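Local coordinates for CRISPR pre-crRNA endoribonuclease Cas5d (PDB 3KG4), which cuts the precursor transcripts of CRISPR arrays as a metal-independent endoribonuclease of the Cas5 family, in an RNA-guided bacterial immune system, at residues Y30-P35 with G189-D194; W53-I58 with Y116-H121; R65-R70 with V110-A115. One frame throughout, in Å; residues are numbered along the deposited sequence.

Contact 2 lies deepest, pairing strands 51-60 and 114-124 inside the antiparallel sheet; its backbone ladder has isoleucines and alanine on one face and Val54, charged groups and a histidine on the other. Contact 1 is also buried but joins unlike elements, setting the loop before helix 35-45 against edge strand 186-195 through aromatic and sulfur packing and one hydrogen bond. Contact 3 is nearer the surface, on a small mixed sheet whose strands 66-70 and 107-112 lie between strands 51-60 and 114-124 in the chain, and adds salt bridges and water to a short backbone ladder. Contacts 2 and 3 share strand 114-124. Tyr116 of contact 2 packs its OH near Val32, Ile33 and Leu111, linking all three.

Contact 1 (Y30-P35 with G189-D194); sequences YDVITP and GWMLHD
Pro35 and His193 bring the backbones closest, with CA atoms 5.4 Å apart, where the irregular chain 30-34 runs into helix 35-45 beside edge strand 186-195. Met191 packs between Tyr30, Val32 and Thr34. Its chain folds back at the sulfur (chi3 48°), which lays CE over one face of the Tyr30 ring, 4.0 Å from the centroid and offset toward the rim; SD stands obliquely 4.9 Å from that centroid, a Met-aromatic contact. Met191 CE also meets Thr34 CG2 at 3.6 Å, and Met191 SD lies 3.8 Å from Val32 CG2. Tyr30 and Met191 run antiparallel alongside one another, carrying the phenol to the strand, where Leu192 N donates to Tyr30 OH at 3.1 Å. At Pro35, CB sits 3.3 Å from His193 O; the two side chains cross at about a right angle, Pro35 CB 3.7 Å from His193 ND1. His193 and Asp194 form a classic bulge facing His204. His193 NE2 bonds to Pro218 O, and Thr34 OG1 caps the helix at Ala37 N. The phenol thus serves as both an apolar platform and an acceptor for a strand amide, whereas Leu192 O is buried without a polar partner in the model, so the seam rests mainly on apolar packing.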
loop_
_atom_site.group_PDB
_atom_site.type_symbol
_atom_site.label_atom_id
_atom_site.label_comp_id
_atom_site.label_asym_id
_atom_site.label_seq_id
_atom_site.Cartn_x
_atom_site.Cartn_y
_atom_site.Cartn_z
ATOM N N TYR A 30 1.286 7.251 10.472
ATOM C CA TYR A 30 -0.099 7.324 10.146
ATOM C C TYR A 30 -0.793 6.070 10.665
ATOM O O TYR A 30 -0.137 5.075 11.022
ATOM C CB TYR A 30 -0.250 7.382 8.672
ATOM C CG TYR A 30 -0.054 8.702 8.007
ATOM C CD1 TYR A 30 -0.908 9.778 8.274
ATOM C CD2 TYR A 30 0.893 8.854 7.025
ATOM C CE1 TYR A 30 -0.771 10.988 7.602
ATOM C CE2 TYR A 30 1.044 10.063 6.348
ATOM C CZ TYR A 30 0.198 11.118 6.652
ATOM O OH TYR A 30 0.302 12.317 5.989
ATOM N N ASP A 31 -2.117 6.128 10.730
ATOM C CA ASP A 31 -2.924 5.021 11.235
ATOM C C ASP A 31 -2.960 3.818 10.323
ATOM O O ASP A 31 -3.209 2.711 10.806
ATOM C CB ASP A 31 -4.396 5.463 11.472
ATOM C CG ASP A 31 -4.546 6.453 12.574
ATOM O OD1 ASP A 31 -3.530 6.940 13.108
ATOM O OD2 ASP A 31 -5.722 6.718 12.968
ATOM N N VAL A 32 -2.714 4.034 9.038
ATOM C CA VAL A 32 -2.751 2.983 8.020
ATOM C C VAL A 32 -1.706 3.316 6.949
ATOM O O VAL A 32 -1.168 4.431 6.866
ATOM C CB VAL A 32 -4.140 2.915 7.314
ATOM C CG1 VAL A 32 -5.318 2.678 8.366
ATOM C CG2 VAL A 32 -4.424 4.211 6.545
ATOM N N ILE A 33 -1.485 2.340 6.084
ATOM C CA ILE A 33 -0.636 2.528 4.931
ATOM C C ILE A 33 -1.143 3.614 3.961
ATOM O O ILE A 33 -2.355 3.763 3.708
ATOM C CB ILE A 33 -0.417 1.134 4.221
ATOM C CG1 ILE A 33 0.670 1.245 3.144
ATOM C CG2 ILE A 33 -1.722 0.671 3.594
ATOM C CD1 ILE A 33 1.248 -0.096 2.691
ATOM N N THR A 34 -0.204 4.415 3.461
ATOM C CA THR A 34 -0.473 5.421 2.480
ATOM C C THR A 34 -0.476 4.784 1.098
ATOM O O THR A 34 0.140 3.735 0.909
ATOM C CB THR A 34 0.629 6.509 2.496
ATOM O OG1 THR A 34 1.918 5.873 2.340
ATOM C CG2 THR A 34 0.599 7.297 3.852
ATOM N N PRO A 35 -1.149 5.427 0.118
ATOM C CA PRO A 35 -1.064 5.020 -1.274
ATOM C C PRO A 35 0.406 4.990 -1.723
ATOM O O PRO A 35 0.818 4.083 -2.422
ATOM C CB PRO A 35 -1.811 6.132 -1.996
ATOM C CG PRO A 35 -2.869 6.591 -0.921
ATOM C CD PRO A 35 -2.139 6.502 0.341
ATOM N N GLY A 189 -8.787 11.419 8.292
ATOM C CA GLY A 189 -8.277 12.783 8.107
ATOM C C GLY A 189 -7.399 12.879 6.853
ATOM O O GLY A 189 -7.417 12.004 5.978
ATOM N N TRP A 190 -6.635 13.953 6.774
ATOM C CA TRP A 190 -5.818 14.223 5.594
ATOM C C TRP A 190 -4.543 13.388 5.660
ATOM O O TRP A 190 -3.901 13.304 6.701
ATOM C CB TRP A 190 -5.512 15.708 5.520
ATOM C CG TRP A 190 -6.715 16.518 5.266
ATOM C CD1 TRP A 190 -7.399 17.314 6.166
ATOM C CD2 TRP A 190 -7.421 16.613 4.037
ATOM N NE1 TRP A 190 -8.511 17.876 5.540
ATOM C CE2 TRP A 190 -8.534 17.464 4.244
ATOM C CE3 TRP A 190 -7.217 16.076 2.758
ATOM C CZ2 TRP A 190 -9.398 17.788 3.232
ATOM C CZ3 TRP A 190 -8.080 16.380 1.776
ATOM C CH2 TRP A 190 -9.169 17.238 2.008
ATOM N N MET A 191 -4.225 12.697 4.584
ATOM C CA MET A 191 -3.072 11.791 4.601
ATOM C C MET A 191 -2.356 12.011 3.294
ATOM O O MET A 191 -2.987 12.338 2.291
ATOM C CB MET A 191 -3.498 10.305 4.647
ATOM C CG MET A 191 -4.096 9.776 5.954
ATOM S SD MET A 191 -4.294 7.962 6.137
ATOM C CE MET A 191 -2.575 7.427 5.583
ATOM N N LEU A 192 -1.047 11.770 3.289
ATOM C CA LEU A 192 -0.290 11.792 2.054
ATOM C C LEU A 192 -0.889 10.819 1.076
ATOM O O LEU A 192 -1.140 9.681 1.463
ATOM C CB LEU A 192 1.144 11.355 2.350
ATOM C CG LEU A 192 2.056 11.411 1.122
ATOM C CD1 LEU A 192 2.315 12.898 0.833
ATOM C CD2 LEU A 192 3.347 10.624 1.447
ATOM N N HIS A 193 -1.174 11.281 -0.148
ATOM C CA HIS A 193 -1.536 10.415 -1.246
ATOM C C HIS A 193 -0.188 9.968 -1.900
ATOM O O HIS A 193 0.162 8.789 -1.916
ATOM C CB HIS A 193 -2.404 11.167 -2.235
ATOM C CG HIS A 193 -3.036 10.315 -3.295
ATOM N ND1 HIS A 193 -2.399 9.235 -3.871
ATOM C CD2 HIS A 193 -4.241 10.400 -3.905
ATOM C CE1 HIS A 193 -3.197 8.666 -4.758
ATOM N NE2 HIS A 193 -4.319 9.363 -4.812
ATOM N N ASP A 194 0.560 10.915 -2.433
ATOM C CA ASP A 194 1.895 10.595 -2.988
ATOM C C ASP A 194 2.669 11.887 -3.204
ATOM O O ASP A 194 2.130 12.954 -3.004
ATOM C CB ASP A 194 1.748 9.818 -4.323
ATOM C CG ASP A 194 2.725 8.631 -4.455
ATOM O OD1 ASP A 194 2.285 7.575 -5.010
ATOM O OD2 ASP A 194 3.906 8.752 -3.998
#

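Contact 2 (W53-I58 with Y116-H121); sequences WVIDKI and YVIEAH
His121 reaches across from its strand to Asp56 and Val54. With CG set between N and the carbonyl carbon (chi1 67°), the ring leans across the partner strand. His121 CB and CG pass Asp56 OD2 at 3.9 and 3.7 Å; His121 ND1 then donates to Asp56 OD2 at 2.7 Å in a nearly straight bond (172°) to its syn lone pair. Carboxylate and imidazole are almost coplanar, and His121 CE1 lies 3.1 Å from Asp56 OD1. Val54 CB lies over one ring face near NE2, a CH-pi contact, with Val54 CG1 3.6 Å from His121 CE1. Beneath, Val54 N and His121 O bond at 2.7 Å, reciprocated by His121 N to Val54 O, and Glu119 O accepts from both Asp56 N and Lys57 N, the signature of a classic bulge. Lys57 runs alongside Glu119, and a water joins Lys57 NZ to Glu119 OE2; Glu119 OE1 is held by Arg8 and Tyr59. On the reverse face Ile55 CD1 touches Ile118 CG2 at 3.9 Å, and helix 35-45 covers Ile55 and Ala120. These are the second and third strands of a ferredoxin-like fold, as in other RAMP proteins. The ND1 bond and the Val54 cover would restrict rotation of the imidazole, and its partner Asp56 sits at the bulge.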
loop_
_atom_site.group_PDB
_atom_site.type_symbol
_atom_site.label_atom_id
_atom_site.label_comp_id
_atom_site.label_asym_id
_atom_site.label_seq_id
_atom_site.Cartn_x
_atom_site.Cartn_y
_atom_site.Cartn_z
ATOM N N TRP A 53 1.928 2.049 -11.183
ATOM C CA TRP A 53 0.898 1.403 -10.389
ATOM C C TRP A 53 -0.016 2.455 -9.788
ATOM O O TRP A 53 0.458 3.427 -9.158
ATOM C CB TRP A 53 1.502 0.587 -9.280
ATOM C CG TRP A 53 2.203 -0.597 -9.729
ATOM C CD1 TRP A 53 3.530 -0.849 -9.627
ATOM C CD2 TRP A 53 1.614 -1.747 -10.344
ATOM N NE1 TRP A 53 3.809 -2.110 -10.130
ATOM C CE2 TRP A 53 2.651 -2.661 -10.604
ATOM C CE3 TRP A 53 0.306 -2.087 -10.708
ATOM C CZ2 TRP A 53 2.423 -3.892 -11.223
ATOM C CZ3 TRP A 53 0.080 -3.293 -11.341
ATOM C CH2 TRP A 53 1.123 -4.193 -11.566
ATOM N N VAL A 54 -1.315 2.276 -9.965
ATOM C CA VAL A 54 -2.285 3.215 -9.382
ATOM C C VAL A 54 -3.078 2.498 -8.281
ATOM O O VAL A 54 -3.719 1.488 -8.560
ATOM C CB VAL A 54 -3.198 3.773 -10.488
ATOM C CG1 VAL A 54 -4.337 4.663 -9.897
ATOM C CG2 VAL A 54 -2.354 4.535 -11.508
ATOM N N ILE A 55 -3.055 3.028 -7.041
ATOM C CA ILE A 55 -3.738 2.375 -5.930
ATOM C C ILE A 55 -5.220 2.751 -6.005
ATOM O O ILE A 55 -5.569 3.944 -6.120
ATOM C CB ILE A 55 -3.155 2.768 -4.565
ATOM C CG1 ILE A 55 -1.634 2.554 -4.527
ATOM C CG2 ILE A 55 -3.741 1.919 -3.429
ATOM C CD1 ILE A 55 -1.194 1.161 -4.917
ATOM N N ASP A 56 -6.076 1.742 -5.925
ATOM C CA ASP A 56 -7.535 1.947 -5.972
ATOM C C ASP A 56 -8.189 1.784 -4.604
ATOM O O ASP A 56 -9.078 2.573 -4.218
ATOM C CB ASP A 56 -8.161 0.989 -6.977
ATOM C CG ASP A 56 -7.638 1.200 -8.366
ATOM O OD1 ASP A 56 -7.711 2.342 -8.848
ATOM O OD2 ASP A 56 -7.118 0.221 -8.966
ATOM N N LYS A 57 -7.835 0.742 -3.897
ATOM C CA LYS A 57 -8.435 0.499 -2.587
ATOM C C LYS A 57 -7.374 -0.008 -1.621
ATOM O O LYS A 57 -6.478 -0.736 -2.006
ATOM C CB LYS A 57 -9.580 -0.526 -2.693
ATOM C CG LYS A 57 -10.788 -0.075 -3.550
ATOM C CD LYS A 57 -11.827 -1.173 -3.610
ATOM C CE LYS A 57 -13.161 -0.738 -4.294
ATOM N NZ LYS A 57 -13.995 -2.000 -4.321
ATOM N N ILE A 58 -7.508 0.339 -0.356
ATOM C CA ILE A 58 -6.715 -0.257 0.699
ATOM C C ILE A 58 -7.682 -0.851 1.708
ATOM O O ILE A 58 -8.436 -0.115 2.345
ATOM C CB ILE A 58 -5.814 0.825 1.422
ATOM C CG1 ILE A 58 -4.805 1.430 0.427
ATOM C CG2 ILE A 58 -5.168 0.224 2.634
ATOM C CD1 ILE A 58 -4.232 2.812 0.869
ATOM N N TYR A 116 -2.950 -5.652 5.381
ATOM C CA TYR A 116 -3.780 -4.969 4.422
ATOM C C TYR A 116 -3.993 -5.810 3.170
ATOM O O TYR A 116 -3.213 -6.718 2.895
ATOM C CB TYR A 116 -3.166 -3.641 3.991
ATOM C CG TYR A 116 -2.655 -2.785 5.148
ATOM C CD1 TYR A 116 -3.516 -1.947 5.861
ATOM C CD2 TYR A 116 -1.323 -2.819 5.533
ATOM C CE1 TYR A 116 -3.060 -1.211 6.908
ATOM C CE2 TYR A 116 -0.868 -2.049 6.612
ATOM C CZ TYR A 116 -1.737 -1.237 7.268
ATOM O OH TYR A 116 -1.319 -0.482 8.350
ATOM N N VAL A 117 -4.999 -5.432 2.399
ATOM C CA VAL A 117 -5.036 -5.759 0.973
ATOM C C VAL A 117 -4.918 -4.474 0.198
ATOM O O VAL A 117 -5.627 -3.471 0.478
ATOM C CB VAL A 117 -6.336 -6.505 0.542
ATOM C CG1 VAL A 117 -6.277 -6.852 -0.946
ATOM C CG2 VAL A 117 -6.454 -7.756 1.359
ATOM N N ILE A 118 -4.022 -4.504 -0.783
ATOM C CA ILE A 118 -3.831 -3.419 -1.736
ATOM C C ILE A 118 -4.444 -3.821 -3.054
ATOM O O ILE A 118 -4.082 -4.878 -3.626
ATOM C CB ILE A 118 -2.345 -3.181 -1.983
ATOM C CG1 ILE A 118 -1.625 -2.905 -0.662
ATOM C CG2 ILE A 118 -2.153 -2.089 -3.037
ATOM C CD1 ILE A 118 -2.297 -1.832 0.207
ATOM N N GLU A 119 -5.382 -3.004 -3.521
ATOM C CA GLU A 119 -6.026 -3.229 -4.790
ATOM C C GLU A 119 -5.586 -2.117 -5.721
ATOM O O GLU A 119 -5.716 -0.955 -5.368
ATOM C CB GLU A 119 -7.540 -3.222 -4.613
ATOM C CG GLU A 119 -8.287 -3.633 -5.829
ATOM C CD GLU A 119 -9.795 -3.858 -5.497
ATOM O OE1 GLU A 119 -10.118 -4.722 -4.665
ATOM O OE2 GLU A 119 -10.631 -3.160 -6.098
ATOM N N ALA A 120 -5.086 -2.480 -6.898
ATOM C CA ALA A 120 -4.398 -1.569 -7.795
ATOM C C ALA A 120 -4.553 -1.992 -9.247
ATOM O O ALA A 120 -4.878 -3.171 -9.539
ATOM C CB ALA A 120 -2.839 -1.517 -7.432
ATOM N N HIS A 121 -4.282 -1.059 -10.144
ATOM C CA HIS A 121 -4.150 -1.380 -11.553
ATOM C C HIS A 121 -2.930 -0.653 -12.137
ATOM O O HIS A 121 -2.326 0.236 -11.486
ATOM C CB HIS A 121 -5.446 -1.012 -12.303
ATOM C CG HIS A 121 -5.726 0.451 -12.358
ATOM N ND1 HIS A 121 -6.369 1.140 -11.348
ATOM C CD2 HIS A 121 -5.452 1.360 -13.312
ATOM C CE1 HIS A 121 -6.464 2.416 -11.685
ATOM N NE2 HIS A 121 -5.894 2.573 -12.866
HETATM O O HOH W 1 -12.872 -4.404 -5.799
#

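Contact 3 (R65-R70 with V110-A115); sequences RFESVR and VLKDVA
Val110 O accepts from Glu67 N at 2.8 Å, nearly in line with the carbonyl. A CA-H...O contact from Phe66 reaches it too, with Phe66 CA 3.1 Å from Val110 O. Val110 N returns a bond to Glu67 O, and Lys112 N donates to Arg65 O at 2.8 Å, completing a short antiparallel ladder. Above it, Lys112 stays extended until its last bend (chi4 77°), which turns NZ to Glu67 OE1 at 2.9 Å, a salt bridge using the syn lone pair of the oxygen. Arg65 crosses the same lysine obliquely, its NH1 3.9 Å from the apolar Lys112 CD. Arg65 NH2 then meets Asp113 OD2 near the guanidinium plane in a salt bridge whose hydrogen bond is weak, at 3.1 Å and 133°, with the two flat groups 35° apart.

The paired strands belong to a small mixed sheet. Of its members, 66-70 and 107-112 fall between the second and third strands of the ferredoxin-like core, while 15-16 and 27-28 join from earlier in the chain. Asp113, with positive phi, marks the corner where the chain leaves strand 107-112 for core strand 114-124. Tyr15 of strand 15-16 packs against Glu67, Val110 and Lys112.

Although Phe66 and Leu111 are a non-hydrogen-bonded pair whose side chains start apart, they end up side by side: Leu111 CD2 lies over one face of the phenyl ring in a CH-pi contact, 3.5 Å from Phe66 CE1. Val69 CG2 packs on Val110 CG1 at the other end of the ladder. Near the corner, one water accepts from Arg65 N and lies close to Lys112 O, while a second sits beside Asp113 O.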
loop_
_atom_site.group_PDB
_atom_site.type_symbol
_atom_site.label_atom_id
_atom_site.label_comp_id
_atom_site.label_asym_id
_atom_site.label_seq_id
_atom_site.Cartn_x
_atom_site.Cartn_y
_atom_site.Cartn_z
ATOM N N ARG A 65 -3.201 -0.150 16.114
ATOM C CA ARG A 65 -2.503 -0.126 17.408
ATOM C C ARG A 65 -1.061 0.348 17.274
ATOM O O ARG A 65 -0.406 0.016 16.300
ATOM C CB ARG A 65 -2.522 -1.498 18.058
ATOM C CG ARG A 65 -3.879 -1.735 18.718
ATOM C CD ARG A 65 -4.012 -3.105 19.337
ATOM N NE ARG A 65 -3.353 -4.143 18.543
ATOM C CZ ARG A 65 -2.212 -4.738 18.875
ATOM N NH1 ARG A 65 -1.561 -4.410 19.996
ATOM N NH2 ARG A 65 -1.703 -5.658 18.069
ATOM N N PHE A 66 -0.582 1.073 18.282
ATOM C CA PHE A 66 0.708 1.753 18.230
ATOM C C PHE A 66 1.604 1.313 19.370
ATOM O O PHE A 66 1.124 0.893 20.437
ATOM C CB PHE A 66 0.511 3.258 18.343
ATOM C CG PHE A 66 -0.197 3.862 17.186
ATOM C CD1 PHE A 66 0.483 4.170 16.033
ATOM C CD2 PHE A 66 -1.547 4.195 17.259
ATOM C CE1 PHE A 66 -0.163 4.761 14.968
ATOM C CE2 PHE A 66 -2.181 4.750 16.168
ATOM C CZ PHE A 66 -1.481 5.050 15.039
ATOM N N GLU A 67 2.906 1.398 19.149
ATOM C CA GLU A 67 3.900 1.143 20.203
ATOM C C GLU A 67 5.061 2.105 19.968
ATOM O O GLU A 67 5.473 2.311 18.815
ATOM C CB GLU A 67 4.361 -0.327 20.130
ATOM C CG GLU A 67 5.347 -0.803 21.187
ATOM C CD GLU A 67 5.834 -2.247 20.911
ATOM O OE1 GLU A 67 5.001 -3.161 20.746
ATOM O OE2 GLU A 67 7.057 -2.478 20.825
ATOM N N SER A 68 5.555 2.739 21.033
ATOM C CA SER A 68 6.820 3.469 20.966
ATOM C C SER A 68 7.988 2.456 21.014
ATOM O O SER A 68 8.082 1.669 21.961
ATOM C CB SER A 68 6.954 4.470 22.121
ATOM O OG SER A 68 8.139 5.239 21.953
ATOM N N VAL A 69 8.877 2.499 20.025
ATOM C CA VAL A 69 9.997 1.553 19.916
ATOM C C VAL A 69 11.312 2.288 19.689
ATOM O O VAL A 69 11.326 3.433 19.200
ATOM C CB VAL A 69 9.789 0.545 18.745
ATOM C CG1 VAL A 69 8.507 -0.283 18.931
ATOM C CG2 VAL A 69 9.794 1.266 17.412
ATOM N N ARG A 70 12.429 1.663 20.059
ATOM C CA ARG A 70 13.734 2.351 19.973
ATOM C C ARG A 70 14.244 2.428 18.525
ATOM O O ARG A 70 14.208 1.448 17.800
ATOM C CB ARG A 70 14.795 1.701 20.892
ATOM N N VAL A 110 5.128 3.514 16.199
ATOM C CA VAL A 110 4.884 2.710 15.020
ATOM C C VAL A 110 3.631 1.859 15.203
ATOM O O VAL A 110 3.160 1.635 16.341
ATOM C CB VAL A 110 6.095 1.808 14.740
ATOM C CG1 VAL A 110 7.398 2.673 14.669
ATOM C CG2 VAL A 110 6.208 0.700 15.776
ATOM N N LEU A 111 3.063 1.449 14.081
ATOM C CA LEU A 111 1.959 0.508 14.106
ATOM C C LEU A 111 2.475 -0.835 14.480
ATOM O O LEU A 111 3.608 -1.215 14.125
ATOM C CB LEU A 111 1.274 0.451 12.741
ATOM C CG LEU A 111 0.485 1.702 12.353
ATOM C CD1 LEU A 111 0.225 1.698 10.836
ATOM C CD2 LEU A 111 -0.860 1.842 13.148
ATOM N N LYS A 112 1.639 -1.586 15.172
ATOM C CA LYS A 112 1.938 -2.954 15.509
ATOM C C LYS A 112 0.907 -3.901 14.887
ATOM O O LYS A 112 -0.291 -3.630 14.940
ATOM C CB LYS A 112 1.951 -3.093 17.034
ATOM C CG LYS A 112 2.259 -4.446 17.542
ATOM C CD LYS A 112 2.246 -4.459 19.074
ATOM C CE LYS A 112 2.854 -5.749 19.595
ATOM N NZ LYS A 112 4.342 -5.671 19.491
ATOM N N ASP A 113 1.397 -5.011 14.333
ATOM C CA ASP A 113 0.575 -6.139 13.860
ATOM C C ASP A 113 -0.443 -5.716 12.802
ATOM O O ASP A 113 -1.652 -5.688 13.038
ATOM C CB ASP A 113 -0.125 -6.849 15.013
ATOM C CG ASP A 113 0.850 -7.548 15.955
ATOM O OD1 ASP A 113 1.870 -8.145 15.493
ATOM O OD2 ASP A 113 0.561 -7.519 17.172
ATOM N N VAL A 114 0.067 -5.365 11.639
ATOM C CA VAL A 114 -0.754 -4.821 10.595
ATOM C C VAL A 114 -0.953 -5.874 9.509
ATOM O O VAL A 114 -0.098 -6.749 9.320
ATOM C CB VAL A 114 -0.095 -3.585 9.905
ATOM C CG1 VAL A 114 0.130 -2.462 10.881
ATOM C CG2 VAL A 114 1.229 -3.955 9.232
ATOM N N ALA A 115 -2.039 -5.711 8.772
ATOM C CA ALA A 115 -2.273 -6.432 7.532
ATOM C C ALA A 115 -3.252 -5.682 6.669
ATOM O O ALA A 115 -4.285 -5.171 7.148
ATOM C CB ALA A 115 -2.793 -7.832 7.833
HETATM O O HOH W 2 -3.406 -5.075 15.144
HETATM O O HOH W 3 -2.134 -1.899 14.034
#